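Local coordinates for autotransporter adhesin/invasin TibA (Escherichia coli, PDB 4Q1Q), which mediates adhesion to and invasion of human intestinal epithelial cells, drives bacterial aggregation through self-association and enhances biofilm formation, at residues Q64-T76 / H84-V96; Q159-V171 / F179-I191. All coordinates share one frame; numbering follows the deposited sequence.

Contact 1. Residues Q64-T76 / H84-V96; sequences QHVSSGGSATSST and HVSSGGSATNTTV. With 289 (D-glycero-alpha-D-manno-heptopyranose), chain I; 289 (D-glycero-alpha-D-manno-heptopyranose), chain B; 289 (D-glycero-alpha-D-manno-heptopyranose), chain C; 289 (D-glycero-alpha-D-manno-heptopyranose), chain H.
Ala72 and Ala91 pair in parallel across residues 64-76 and 84-96, where strands 71-73 and 90-92 run 4.7 Å apart with their directions 9° from each other. Each segment folds back through a type II turn, Ser67 to Gly70 in one and Ser86 to Gly89 in the next, and backbone hydrogen bonds join the two along both arms; Val66 N meets His84 O at 2.8 Å. At the turns Gly69 N reaches Gly88 O at 3.2 Å from above the carbonyl plane.

Inside the coil, Val66 lays CG1 3.6 Å from Ser90 N, a position given by CG1 standing anti to the backbone N (chi1 -172°). On the outer side, His65 and His84 form an offset edge-to-face pair, the edge of His84 toward the face of His65, with planes at 72°. One heptose ties these rings together. It is linked through C1 to Ser86 OG, while its O2 lies in the plane of the first ring, hydrogen-bonded to His65 ND1 at 2.7 Å, and its O3 does the same for the second, 2.9 Å from His84 ND1. Thr73 and Thr92 lie side by side, CG2 of Thr73 3.6 Å from CB of Thr92. Among others, Ser68, Ser71 and Ser90 carry heptoses. Successive parallel coils in register, with valine, alanine and a row of glutamines inside, are characteristic of the right-handed beta-helix of autotransporter passenger domains, and here the outer face carries O-linked heptoses.

Contact 2. Residues Q159-V171 / F179-I191; sequences QYVRDGGSATDTV and FVSSGGSAAKTTI. With 289 (D-glycero-alpha-D-manno-heptopyranose), chain P; 289 (D-glycero-alpha-D-manno-heptopyranose), chain R; 289 (D-glycero-alpha-D-manno-heptopyranose), chain Q; 289 (D-glycero-alpha-D-manno-heptopyranose), chain O.
Tyr160 and Phe179 stand side by side on neighbouring coils of the passenger beta-helix, which are joined by parallel backbone pairing along residues 159-171 and 179-191. Their ring planes meet obliquely at 40°, with Phe179 CD2 over one face of the tyrosine, toward its rim, 3.5 Å from Tyr160 CE2. Phe141 stacks on Tyr160, and Tyr198 meets Phe179, so the aromatic row runs on over adjacent coils.

Arg162 leaves the backbone with CB directed away from residues 179-191 and CG anti to the carbonyl carbon (chi1 -63°). Arg162 CG then lies 4.0 Å from O2 of the heptose linked to Ser181 OG, CD approaches the same O2 to 3.5 Å, and the chain, bent at chi2, brings the guanidinium edge to the sugar. There Arg162 NE comes to 2.4 Å from this O2, too short to be trusted in detail; CZ is 3.1 Å from it, and NH2 adds a weak hydrogen bond. Asp163 sends OD1 to 3.3 Å from Gly183 CA. Between the far arms a water accepts from Thr170 N and donates to Ala187 O at 2.8 Å, and it also hydrogen-bonds Thr189 OG1, 2.7 Å away.

Both contacts join consecutive coils of the same beta-helix and are largely buried; the centre of contact 1 lies about 17 Å, and that of contact 2 about 8 Å, from the centre of the chain. Their centres are about 24 Å apart and their nearest atoms about 13 Å, so the two do not touch. The backbone scheme recurs, down to the glycine-rich type II turns, and the clearest differences lie on the outer face. Where contact 1 has two histidines sharing a heptose through ring nitrogens, contact 2 has the Tyr160-Phe179 pair, and the corresponding sugar, on Ser181, is approached by the guanidinium of Arg162. Contact 2 alone includes exposed residues, Gly183 and Lys188, and brings charged Asp163 and Asp169 to its margin.

Contact 1. Residues Q64-T76 / H84-V96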
loop_
_atom_site.group_PDB
_atom_site.type_symbol
_atom_site.label_atom_id
_atom_site.label_comp_id
_atom_site.label_asym_id
_atom_site.label_seq_id
_atom_site.Cartn_x
_atom_site.Cartn_y
_atom_site.Cartn_z
ATOM N N GLN A 64 -20.706 1.782 -2.528
ATOM C CA GLN A 64 -20.819 2.417 -1.200
ATOM C C GLN A 64 -20.027 3.722 -1.127
ATOM O O GLN A 64 -18.801 3.704 -1.228
ATOM C CB GLN A 64 -20.297 1.502 -0.079
ATOM C CG GLN A 64 -20.393 2.047 1.346
ATOM C CD GLN A 64 -19.813 1.114 2.400
ATOM O OE1 GLN A 64 -18.643 0.732 2.340
ATOM N NE2 GLN A 64 -20.630 0.722 3.375
ATOM N N HIS A 65 -20.715 4.846 -0.967
ATOM C CA HIS A 65 -20.099 6.151 -0.801
ATOM C C HIS A 65 -19.981 6.504 0.673
ATOM O O HIS A 65 -21.002 6.567 1.373
ATOM C CB HIS A 65 -20.934 7.242 -1.473
ATOM C CG HIS A 65 -21.083 7.070 -2.950
ATOM N ND1 HIS A 65 -20.425 7.877 -3.857
ATOM C CD2 HIS A 65 -21.806 6.187 -3.680
ATOM C CE1 HIS A 65 -20.726 7.487 -5.083
ATOM N NE2 HIS A 65 -21.544 6.453 -5.002
ATOM N N VAL A 66 -18.751 6.736 1.130
ATOM C CA VAL A 66 -18.515 7.205 2.496
ATOM C C VAL A 66 -18.100 8.665 2.525
ATOM O O VAL A 66 -16.952 9.009 2.242
ATOM C CB VAL A 66 -17.421 6.411 3.224
ATOM C CG1 VAL A 66 -17.373 6.829 4.683
ATOM C CG2 VAL A 66 -17.651 4.917 3.059
ATOM N N SER A 67 -19.052 9.515 2.891
ATOM C CA SER A 67 -18.848 10.952 2.849
ATOM C C SER A 67 -18.380 11.452 4.193
ATOM O O SER A 67 -18.147 10.659 5.098
ATOM C CB SER A 67 -20.138 11.666 2.468
ATOM O OG SER A 67 -20.530 11.299 1.159
ATOM N N SER A 68 -18.210 12.767 4.292
ATOM C CA SER A 68 -17.567 13.384 5.441
ATOM C C SER A 68 -18.326 13.113 6.725
ATOM O O SER A 68 -19.519 13.407 6.837
ATOM C CB SER A 68 -17.485 14.892 5.229
ATOM O OG SER A 68 -16.918 15.566 6.340
ATOM N N GLY A 69 -17.591 12.606 7.706
ATOM C CA GLY A 69 -18.181 12.216 8.980
ATOM C C GLY A 69 -18.861 10.863 8.936
ATOM O O GLY A 69 -19.353 10.388 9.955
ATOM N N GLY A 70 -18.909 10.225 7.773
ATOM C CA GLY A 70 -19.505 8.899 7.661
ATOM C C GLY A 70 -18.519 7.816 8.057
ATOM O O GLY A 70 -17.315 8.047 8.152
ATOM N N SER A 71 -19.033 6.613 8.286
ATOM C CA SER A 71 -18.217 5.531 8.812
ATOM C C SER A 71 -18.703 4.222 8.214
ATOM O O SER A 71 -19.905 3.996 8.095
ATOM C CB SER A 71 -18.276 5.484 10.346
ATOM O OG SER A 71 -17.854 6.688 10.981
ATOM N N ALA A 72 -17.778 3.351 7.837
ATOM C CA ALA A 72 -18.163 2.074 7.258
ATOM C C ALA A 72 -17.194 1.022 7.770
ATOM O O ALA A 72 -16.015 1.006 7.422
ATOM C CB ALA A 72 -18.174 2.116 5.740
ATOM N N THR A 73 -17.726 0.148 8.616
ATOM C CA THR A 73 -16.941 -0.877 9.258
ATOM C C THR A 73 -17.301 -2.178 8.567
ATOM O O THR A 73 -18.460 -2.434 8.261
ATOM C CB THR A 73 -17.248 -0.883 10.768
ATOM O OG1 THR A 73 -18.284 0.073 11.027
ATOM C CG2 THR A 73 -16.048 -0.454 11.590
ATOM N N SER A 74 -16.275 -2.982 8.325
ATOM C CA SER A 74 -16.419 -4.344 7.835
ATOM C C SER A 74 -17.163 -4.482 6.499
ATOM O O SER A 74 -17.719 -5.549 6.219
ATOM C CB SER A 74 -17.107 -5.190 8.916
ATOM O OG SER A 74 -16.592 -4.995 10.229
ATOM N N SER A 75 -17.166 -3.432 5.678
ATOM C CA SER A 75 -17.638 -3.533 4.300
ATOM C C SER A 75 -16.834 -4.640 3.647
ATOM O O SER A 75 -15.652 -4.797 3.935
ATOM C CB SER A 75 -17.417 -2.259 3.494
ATOM O OG SER A 75 -18.349 -1.226 3.742
ATOM N N THR A 76 -17.466 -5.407 2.766
ATOM C CA THR A 76 -16.728 -6.416 2.013
ATOM C C THR A 76 -17.007 -6.240 0.510
ATOM O O THR A 76 -18.153 -6.290 0.055
ATOM C CB THR A 76 -17.020 -7.838 2.561
ATOM O OG1 THR A 76 -16.297 -8.822 1.812
ATOM C CG2 THR A 76 -18.492 -8.185 2.461
ATOM N N HIS A 84 -16.038 3.978 -2.252
ATOM C CA HIS A 84 -15.422 5.288 -2.378
ATOM C C HIS A 84 -15.402 5.923 -1.000
ATOM O O HIS A 84 -16.458 6.280 -0.472
ATOM C CB HIS A 84 -16.206 6.240 -3.289
ATOM C CG HIS A 84 -16.197 5.870 -4.738
ATOM N ND1 HIS A 84 -16.836 6.629 -5.696
ATOM C CD2 HIS A 84 -15.645 4.819 -5.394
ATOM C CE1 HIS A 84 -16.707 6.044 -6.873
ATOM N NE2 HIS A 84 -15.980 4.950 -6.718
ATOM N N VAL A 85 -14.213 6.088 -0.429
ATOM C CA VAL A 85 -14.073 6.813 0.833
ATOM C C VAL A 85 -13.638 8.230 0.556
ATOM O O VAL A 85 -12.466 8.524 0.304
ATOM C CB VAL A 85 -13.022 6.207 1.769
ATOM C CG1 VAL A 85 -12.969 6.944 3.100
ATOM C CG2 VAL A 85 -13.342 4.745 1.997
ATOM N N SER A 86 -14.628 9.104 0.615
ATOM C CA SER A 86 -14.391 10.501 0.305
ATOM C C SER A 86 -13.976 11.277 1.541
ATOM O O SER A 86 -13.919 10.760 2.652
ATOM C CB SER A 86 -15.638 11.143 -0.311
ATOM O OG SER A 86 -16.053 10.420 -1.456
ATOM N N SER A 87 -13.696 12.545 1.282
ATOM C CA SER A 87 -13.092 13.461 2.226
ATOM C C SER A 87 -13.838 13.441 3.553
ATOM O O SER A 87 -15.040 13.679 3.583
ATOM C CB SER A 87 -13.104 14.842 1.569
ATOM O OG SER A 87 -12.379 15.822 2.298
ATOM N N GLY A 88 -13.139 13.114 4.635
ATOM C CA GLY A 88 -13.716 13.190 5.972
ATOM C C GLY A 88 -14.343 11.863 6.318
ATOM O O GLY A 88 -14.611 11.602 7.483
ATOM N N GLY A 89 -14.554 11.022 5.312
ATOM C CA GLY A 89 -15.043 9.663 5.498
ATOM C C GLY A 89 -14.020 8.683 6.042
ATOM O O GLY A 89 -12.819 8.848 5.856
ATOM N N SER A 90 -14.520 7.624 6.667
ATOM C CA SER A 90 -13.695 6.680 7.398
ATOM C C SER A 90 -14.197 5.282 7.106
ATOM O O SER A 90 -15.388 4.993 7.186
ATOM C CB SER A 90 -13.754 6.938 8.911
ATOM O OG SER A 90 -12.725 6.295 9.663
ATOM N N ALA A 91 -13.265 4.395 6.791
ATOM C CA ALA A 91 -13.580 3.023 6.453
ATOM C C ALA A 91 -12.651 2.201 7.326
ATOM O O ALA A 91 -11.446 2.456 7.384
ATOM C CB ALA A 91 -13.328 2.728 4.981
ATOM N N THR A 92 -13.218 1.195 7.979
ATOM C CA THR A 92 -12.445 0.386 8.902
ATOM C C THR A 92 -12.650 -1.087 8.617
ATOM O O THR A 92 -13.783 -1.543 8.481
ATOM C CB THR A 92 -12.840 0.685 10.361
ATOM O OG1 THR A 92 -12.417 2.006 10.722
ATOM C CG2 THR A 92 -12.192 -0.324 11.295
ATOM N N ASN A 93 -11.537 -1.813 8.598
ATOM C CA ASN A 93 -11.514 -3.255 8.418
ATOM C C ASN A 93 -12.290 -3.719 7.182
ATOM O O ASN A 93 -12.926 -4.776 7.177
ATOM C CB ASN A 93 -11.941 -3.939 9.728
ATOM C CG ASN A 93 -10.911 -3.770 10.842
ATOM O OD1 ASN A 93 -9.770 -3.385 10.599
ATOM N ND2 ASN A 93 -11.300 -4.079 12.072
ATOM N N THR A 94 -12.181 -2.940 6.109
ATOM C CA THR A 94 -12.754 -3.296 4.814
ATOM C C THR A 94 -12.047 -4.527 4.250
ATOM O O THR A 94 -10.846 -4.687 4.477
ATOM C CB THR A 94 -12.608 -2.149 3.796
ATOM O OG1 THR A 94 -13.113 -0.924 4.341
ATOM C CG2 THR A 94 -13.326 -2.492 2.480
ATOM N N THR A 95 -12.784 -5.387 3.549
ATOM C CA THR A 95 -12.248 -6.572 2.868
ATOM C C THR A 95 -12.509 -6.481 1.360
ATOM O O THR A 95 -13.646 -6.332 0.918
ATOM C CB THR A 95 -12.852 -7.917 3.337
ATOM O OG1 THR A 95 -12.733 -8.078 4.756
ATOM C CG2 THR A 95 -12.122 -9.082 2.685
ATOM N N VAL A 96 -11.464 -6.599 0.548
ATOM C CA VAL A 96 -11.585 -6.354 -0.881
ATOM C C VAL A 96 -11.245 -7.666 -1.564
ATOM O O VAL A 96 -10.138 -8.182 -1.403
ATOM C CB VAL A 96 -10.626 -5.254 -1.377
ATOM C CG1 VAL A 96 -11.003 -4.770 -2.772
ATOM C CG2 VAL A 96 -10.601 -4.064 -0.432
HETATM O O7 289 I . -15.352 15.851 -3.321
HETATM C C7 289 I . -15.186 14.434 -3.443
HETATM C C6 289 I . -16.561 13.789 -3.330
HETATM O O6 289 I . -17.400 14.334 -4.358
HETATM C C5 289 I . -16.399 12.267 -3.334
HETATM O O5 289 I . -17.208 11.921 -2.206
HETATM C C1 289 I . -17.247 10.512 -1.967
HETATM C C2 289 I . -17.921 9.776 -3.117
HETATM O O2 289 I . -19.271 10.230 -3.290
HETATM C C3 289 I . -17.043 9.998 -4.342
HETATM O O3 289 I . -17.713 9.393 -5.444
HETATM C C4 289 I . -16.796 11.483 -4.589
HETATM O O4 289 I . -15.737 11.514 -5.552
HETATM O O7 289 B . -13.271 10.022 10.933
HETATM C C7 289 B . -12.223 10.388 10.028
HETATM C C6 289 B . -10.813 9.899 10.549
HETATM O O6 289 B . -10.616 10.573 11.822
HETATM C C5 289 B . -10.906 8.402 10.806
HETATM O O5 289 B . -10.983 7.775 9.482
HETATM C C1 289 B . -11.312 6.296 9.666
HETATM C C2 289 B . -10.588 5.544 10.764
HETATM O O2 289 B . -9.892 4.378 10.086
HETATM C C3 289 B . -9.478 6.552 10.919
HETATM O O3 289 B . -8.427 6.758 9.775
HETATM C C4 289 B . -9.589 7.910 11.415
HETATM O O4 289 B . -9.709 7.890 12.842
HETATM O O7 289 C . -16.043 2.349 13.382
HETATM C C7 289 C . -15.780 3.538 12.629
HETATM C C6 289 C . -15.602 4.724 13.571
HETATM O O6 289 C . -14.309 4.657 14.173
HETATM C C5 289 C . -15.778 6.041 12.821
HETATM O O5 289 C . -17.154 6.429 12.853
HETATM C C1 289 C . -17.431 7.484 11.931
HETATM C C2 289 C . -16.760 8.717 12.531
HETATM O O2 289 C . -17.283 8.977 13.840
HETATM C C3 289 C . -15.251 8.466 12.557
HETATM O O3 289 C . -14.476 9.555 13.075
HETATM C C4 289 C . -14.981 7.214 13.385
HETATM O O4 289 C . -13.567 6.998 13.382
HETATM O O7 289 H . -14.581 15.684 11.180
HETATM C C7 289 H . -14.310 15.841 9.784
HETATM C C6 289 H . -15.599 16.011 8.987
HETATM O O6 289 H . -16.690 16.288 9.876
HETATM C C5 289 H . -15.433 17.121 7.956
HETATM O O5 289 H . -16.099 16.818 6.729
HETATM C C1 289 H . -17.507 16.624 6.856
HETATM C C2 289 H . -18.120 17.980 7.215
HETATM O O2 289 H . -19.541 17.905 7.408
HETATM C C3 289 H . -17.499 18.550 8.492
HETATM O O3 289 H . -18.024 17.905 9.663
HETATM C C4 289 H . -15.971 18.445 8.495
HETATM O O4 289 H . -15.416 19.488 7.684
#

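Contact 2. Residues Q159-V171 / F179-I191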
loop_
_atom_site.group_PDB
_atom_site.type_symbol
_atom_site.label_atom_id
_atom_site.label_comp_id
_atom_site.label_asym_id
_atom_site.label_seq_id
_atom_site.Cartn_x
_atom_site.Cartn_y
_atom_site.Cartn_z
ATOM N N GLN A 159 2.715 -3.603 -3.913
ATOM C CA GLN A 159 2.378 -2.218 -3.640
ATOM C C GLN A 159 3.019 -1.360 -4.728
ATOM O O GLN A 159 4.204 -1.525 -5.018
ATOM C CB GLN A 159 2.907 -1.834 -2.254
ATOM C CG GLN A 159 2.723 -0.379 -1.879
ATOM C CD GLN A 159 3.415 -0.018 -0.584
ATOM O OE1 GLN A 159 4.645 -0.001 -0.512
ATOM N NE2 GLN A 159 2.620 0.247 0.449
ATOM N N TYR A 160 2.251 -0.450 -5.323
ATOM C CA TYR A 160 2.808 0.458 -6.322
ATOM C C TYR A 160 2.832 1.851 -5.730
ATOM O O TYR A 160 1.771 2.443 -5.553
ATOM C CB TYR A 160 1.987 0.466 -7.614
ATOM C CG TYR A 160 1.992 -0.880 -8.293
ATOM C CD1 TYR A 160 1.201 -1.913 -7.808
ATOM C CD2 TYR A 160 2.846 -1.146 -9.355
ATOM C CE1 TYR A 160 1.222 -3.161 -8.394
ATOM C CE2 TYR A 160 2.888 -2.403 -9.931
ATOM C CZ TYR A 160 2.061 -3.395 -9.457
ATOM O OH TYR A 160 2.089 -4.640 -10.026
ATOM N N VAL A 161 4.023 2.364 -5.438
ATOM C CA VAL A 161 4.141 3.762 -5.028
ATOM C C VAL A 161 4.498 4.598 -6.257
ATOM O O VAL A 161 5.629 4.595 -6.753
ATOM C CB VAL A 161 5.163 3.909 -3.899
ATOM C CG1 VAL A 161 5.145 5.317 -3.324
ATOM C CG2 VAL A 161 4.878 2.874 -2.822
ATOM N N ARG A 162 3.499 5.302 -6.774
ATOM C CA ARG A 162 3.648 6.017 -8.040
ATOM C C ARG A 162 3.993 7.483 -7.822
ATOM O O ARG A 162 4.173 7.914 -6.676
ATOM C CB ARG A 162 2.373 5.828 -8.874
ATOM C CG ARG A 162 2.172 4.358 -9.232
ATOM C CD ARG A 162 1.541 4.171 -10.599
ATOM N NE ARG A 162 1.692 2.806 -11.084
ATOM C CZ ARG A 162 0.695 2.080 -11.582
ATOM N NH1 ARG A 162 -0.538 2.571 -11.626
ATOM N NH2 ARG A 162 0.937 0.851 -12.011
ATOM N N ASP A 163 4.103 8.235 -8.913
ATOM C CA ASP A 163 4.514 9.639 -8.848
ATOM C C ASP A 163 3.711 10.354 -7.767
ATOM O O ASP A 163 2.496 10.260 -7.768
ATOM C CB ASP A 163 4.350 10.318 -10.226
ATOM C CG ASP A 163 4.967 11.719 -10.311
ATOM O OD1 ASP A 163 5.804 12.079 -9.453
ATOM O OD2 ASP A 163 4.644 12.488 -11.250
ATOM N N GLY A 164 4.353 11.063 -6.843
ATOM C CA GLY A 164 3.652 11.743 -5.759
ATOM C C GLY A 164 3.067 10.825 -4.694
ATOM O O GLY A 164 2.366 11.280 -3.796
ATOM N N GLY A 165 3.363 9.529 -4.741
ATOM C CA GLY A 165 2.788 8.621 -3.758
ATOM C C GLY A 165 3.770 8.482 -2.614
ATOM O O GLY A 165 4.980 8.594 -2.816
ATOM N N SER A 166 3.272 8.206 -1.413
ATOM C CA SER A 166 4.203 8.027 -0.311
ATOM C C SER A 166 3.833 6.879 0.614
ATOM O O SER A 166 2.691 6.752 1.049
ATOM C CB SER A 166 4.331 9.334 0.475
ATOM O OG SER A 166 5.470 9.274 1.313
ATOM N N ALA A 167 4.836 6.079 0.956
ATOM C CA ALA A 167 4.615 4.929 1.824
ATOM C C ALA A 167 5.559 5.056 2.991
ATOM O O ALA A 167 6.747 5.311 2.786
ATOM C CB ALA A 167 4.895 3.620 1.110
ATOM N N THR A 168 5.034 4.826 4.189
ATOM C CA THR A 168 5.884 4.803 5.373
ATOM C C THR A 168 5.642 3.510 6.173
ATOM O O THR A 168 4.540 2.955 6.181
ATOM C CB THR A 168 5.732 6.106 6.197
ATOM O OG1 THR A 168 6.726 6.122 7.231
ATOM C CG2 THR A 168 4.359 6.242 6.864
ATOM N N ASP A 169 6.715 2.973 6.747
ATOM C CA ASP A 169 6.652 1.862 7.689
ATOM C C ASP A 169 6.058 0.659 6.992
ATOM O O ASP A 169 5.401 -0.167 7.608
ATOM C CB ASP A 169 5.815 2.179 8.935
ATOM C CG ASP A 169 6.357 3.367 9.713
ATOM O OD1 ASP A 169 7.311 3.139 10.484
ATOM O OD2 ASP A 169 5.839 4.500 9.559
ATOM N N THR A 170 6.280 0.559 5.691
ATOM C CA THR A 170 5.878 -0.633 4.969
ATOM C C THR A 170 6.728 -1.804 5.462
ATOM O O THR A 170 7.930 -1.652 5.725
ATOM C CB THR A 170 6.068 -0.399 3.450
ATOM O OG1 THR A 170 5.421 0.816 3.043
ATOM C CG2 THR A 170 5.469 -1.535 2.664
ATOM N N VAL A 171 6.098 -2.973 5.533
ATOM C CA VAL A 171 6.776 -4.232 5.808
ATOM C C VAL A 171 6.640 -5.167 4.617
ATOM O O VAL A 171 5.537 -5.317 4.096
ATOM C CB VAL A 171 6.179 -4.936 7.041
ATOM C CG1 VAL A 171 7.028 -6.136 7.415
ATOM C CG2 VAL A 171 6.131 -3.992 8.234
ATOM N N PHE A 179 7.085 -1.557 -5.355
ATOM C CA PHE A 179 7.619 -0.837 -6.505
ATOM C C PHE A 179 7.514 0.669 -6.328
ATOM O O PHE A 179 6.427 1.245 -6.271
ATOM C CB PHE A 179 6.904 -1.186 -7.808
ATOM C CG PHE A 179 6.855 -2.655 -8.076
ATOM C CD1 PHE A 179 8.010 -3.346 -8.360
ATOM C CD2 PHE A 179 5.652 -3.340 -8.033
ATOM C CE1 PHE A 179 7.963 -4.698 -8.619
ATOM C CE2 PHE A 179 5.601 -4.689 -8.309
ATOM C CZ PHE A 179 6.763 -5.374 -8.589
ATOM N N VAL A 180 8.668 1.318 -6.286
ATOM C CA VAL A 180 8.659 2.754 -6.088
ATOM C C VAL A 180 9.150 3.353 -7.397
ATOM O O VAL A 180 10.284 3.118 -7.821
ATOM C CB VAL A 180 9.517 3.167 -4.876
ATOM C CG1 VAL A 180 9.264 4.619 -4.503
ATOM C CG2 VAL A 180 9.260 2.233 -3.700
ATOM N N SER A 181 8.261 4.109 -8.033
ATOM C CA SER A 181 8.511 4.732 -9.317
ATOM C C SER A 181 9.002 6.151 -9.124
ATOM O O SER A 181 9.032 6.650 -7.996
ATOM C CB SER A 181 7.234 4.786 -10.151
ATOM O OG SER A 181 6.711 3.487 -10.338
ATOM N N SER A 182 9.312 6.784 -10.253
ATOM C CA SER A 182 9.805 8.159 -10.285
ATOM C C SER A 182 8.805 9.087 -9.630
ATOM O O SER A 182 7.629 9.035 -9.944
ATOM C CB SER A 182 10.053 8.658 -11.708
ATOM O OG SER A 182 10.860 7.737 -12.428
ATOM N N GLY A 183 9.284 9.900 -8.693
ATOM C CA GLY A 183 8.419 10.812 -7.962
ATOM C C GLY A 183 7.711 10.083 -6.834
ATOM O O GLY A 183 7.017 10.725 -6.058
ATOM N N GLY A 184 7.905 8.769 -6.727
ATOM C CA GLY A 184 7.404 7.991 -5.597
ATOM C C GLY A 184 8.406 8.010 -4.455
ATOM O O GLY A 184 9.610 8.130 -4.677
ATOM N N SER A 185 7.909 7.893 -3.229
ATOM C CA SER A 185 8.786 7.839 -2.078
ATOM C C SER A 185 8.360 6.857 -0.981
ATOM O O SER A 185 7.197 6.828 -0.561
ATOM C CB SER A 185 8.875 9.247 -1.502
ATOM O OG SER A 185 9.854 9.321 -0.483
ATOM N N ALA A 186 9.345 6.106 -0.493
ATOM C CA ALA A 186 9.203 5.196 0.636
ATOM C C ALA A 186 10.158 5.509 1.800
ATOM O O ALA A 186 11.339 5.818 1.628
ATOM C CB ALA A 186 9.442 3.779 0.146
ATOM N N ALA A 187 9.645 5.384 3.019
ATOM C CA ALA A 187 10.400 5.661 4.234
ATOM C C ALA A 187 10.168 4.530 5.221
ATOM O O ALA A 187 9.054 4.018 5.312
ATOM C CB ALA A 187 10.022 7.010 4.821
ATOM N N LYS A 188 11.242 4.106 5.886
ATOM C CA LYS A 188 11.200 3.149 6.989
ATOM C C LYS A 188 10.586 1.830 6.560
ATOM O O LYS A 188 9.761 1.232 7.269
ATOM C CB LYS A 188 10.431 3.696 8.201
ATOM C CG LYS A 188 10.894 5.044 8.734
ATOM C CD LYS A 188 12.291 4.971 9.328
ATOM C CE LYS A 188 12.835 6.362 9.601
ATOM N NZ LYS A 188 14.313 6.286 9.748
ATOM N N THR A 189 11.002 1.405 5.373
ATOM C CA THR A 189 10.572 0.142 4.814
ATOM C C THR A 189 11.419 -0.910 5.518
ATOM O O THR A 189 12.629 -0.769 5.669
ATOM C CB THR A 189 10.760 0.068 3.283
ATOM O OG1 THR A 189 9.969 1.063 2.615
ATOM C CG2 THR A 189 10.323 -1.285 2.765
ATOM N N THR A 190 10.759 -1.996 5.894
ATOM C CA THR A 190 11.396 -3.159 6.478
ATOM C C THR A 190 11.302 -4.301 5.472
ATOM O O THR A 190 10.207 -4.673 5.039
ATOM C CB THR A 190 10.700 -3.504 7.810
ATOM O OG1 THR A 190 11.129 -2.549 8.789
ATOM C CG2 THR A 190 11.039 -4.921 8.253
ATOM N N ILE A 191 12.454 -4.847 5.089
ATOM C CA ILE A 191 12.410 -5.903 4.079
ATOM C C ILE A 191 12.769 -7.214 4.769
ATOM O O ILE A 191 13.930 -7.454 5.073
ATOM C CB ILE A 191 13.359 -5.683 2.883
ATOM C CG1 ILE A 191 13.242 -4.273 2.294
ATOM C CG2 ILE A 191 13.064 -6.734 1.824
ATOM C CD1 ILE A 191 14.223 -4.033 1.156
HETATM O O7 289 P . 9.226 2.788 -14.394
HETATM C C7 289 P . 8.125 2.927 -15.293
HETATM C C6 289 P . 6.930 3.419 -14.481
HETATM O O6 289 P . 5.743 3.225 -15.265
HETATM C C5 289 P . 6.844 2.769 -13.095
HETATM O O5 289 P . 5.896 3.604 -12.429
HETATM C C1 289 P . 5.660 3.238 -11.073
HETATM C C2 289 P . 4.930 1.902 -11.113
HETATM O O2 289 P . 3.791 1.911 -11.971
HETATM C C3 289 P . 5.935 0.887 -11.629
HETATM O O3 289 P . 5.298 -0.389 -11.697
HETATM C C4 289 P . 6.440 1.299 -13.005
HETATM O O4 289 P . 7.541 0.408 -13.175
HETATM O O7 289 R . 6.107 12.388 3.851
HETATM C C7 289 R . 6.326 11.398 2.837
HETATM C C6 289 R . 7.281 11.886 1.746
HETATM O O6 289 R . 7.665 13.247 1.989
HETATM C C5 289 R . 8.522 11.003 1.548
HETATM O O5 289 R . 9.298 11.517 0.462
HETATM C C1 289 R . 10.180 10.501 -0.026
HETATM C C2 289 R . 11.339 10.305 0.951
HETATM O O2 289 R . 12.221 11.436 1.006
HETATM C C3 289 R . 10.706 9.947 2.300
HETATM O O3 289 R . 11.756 9.964 3.279
HETATM C C4 289 R . 9.527 10.848 2.690
HETATM O O4 289 R . 8.891 10.268 3.836
HETATM O O7 289 Q . 12.284 12.493 -13.914
HETATM C C7 289 Q . 11.485 11.483 -14.544
HETATM C C6 289 Q . 12.400 10.412 -15.126
HETATM O O6 289 Q . 13.680 10.992 -15.376
HETATM C C5 289 Q . 12.511 9.214 -14.187
HETATM O O5 289 Q . 11.245 8.570 -14.355
HETATM C C1 289 Q . 11.005 7.345 -13.665
HETATM C C2 289 Q . 12.018 6.350 -14.209
HETATM O O2 289 Q . 11.739 6.126 -15.595
HETATM C C3 289 Q . 13.424 6.888 -13.930
HETATM O O3 289 Q . 14.413 5.986 -14.436
HETATM C C4 289 Q . 13.658 8.268 -14.536
HETATM O O4 289 Q . 14.962 8.678 -14.108
HETATM O O7 289 O . 3.412 15.483 -5.891
HETATM C C7 289 O . 2.563 16.534 -6.365
HETATM C C6 289 O . 1.259 15.935 -6.881
HETATM O O6 289 O . 0.487 16.956 -7.526
HETATM C C5 289 O . 1.515 14.799 -7.863
HETATM O O5 289 O . 0.237 14.724 -8.885
HETATM C C1 289 O . 0.116 13.363 -9.367
HETATM C C2 289 O . 1.433 12.988 -10.057
HETATM O O2 289 O . 1.157 12.463 -11.360
HETATM C C3 289 O . 2.387 14.184 -10.181
HETATM O O3 289 O . 2.260 14.746 -11.493
HETATM C C4 289 O . 2.194 15.299 -9.142
HETATM O O4 289 O . 3.470 15.866 -8.823
HETATM O O HOH W 1 7.791 2.259 3.555
#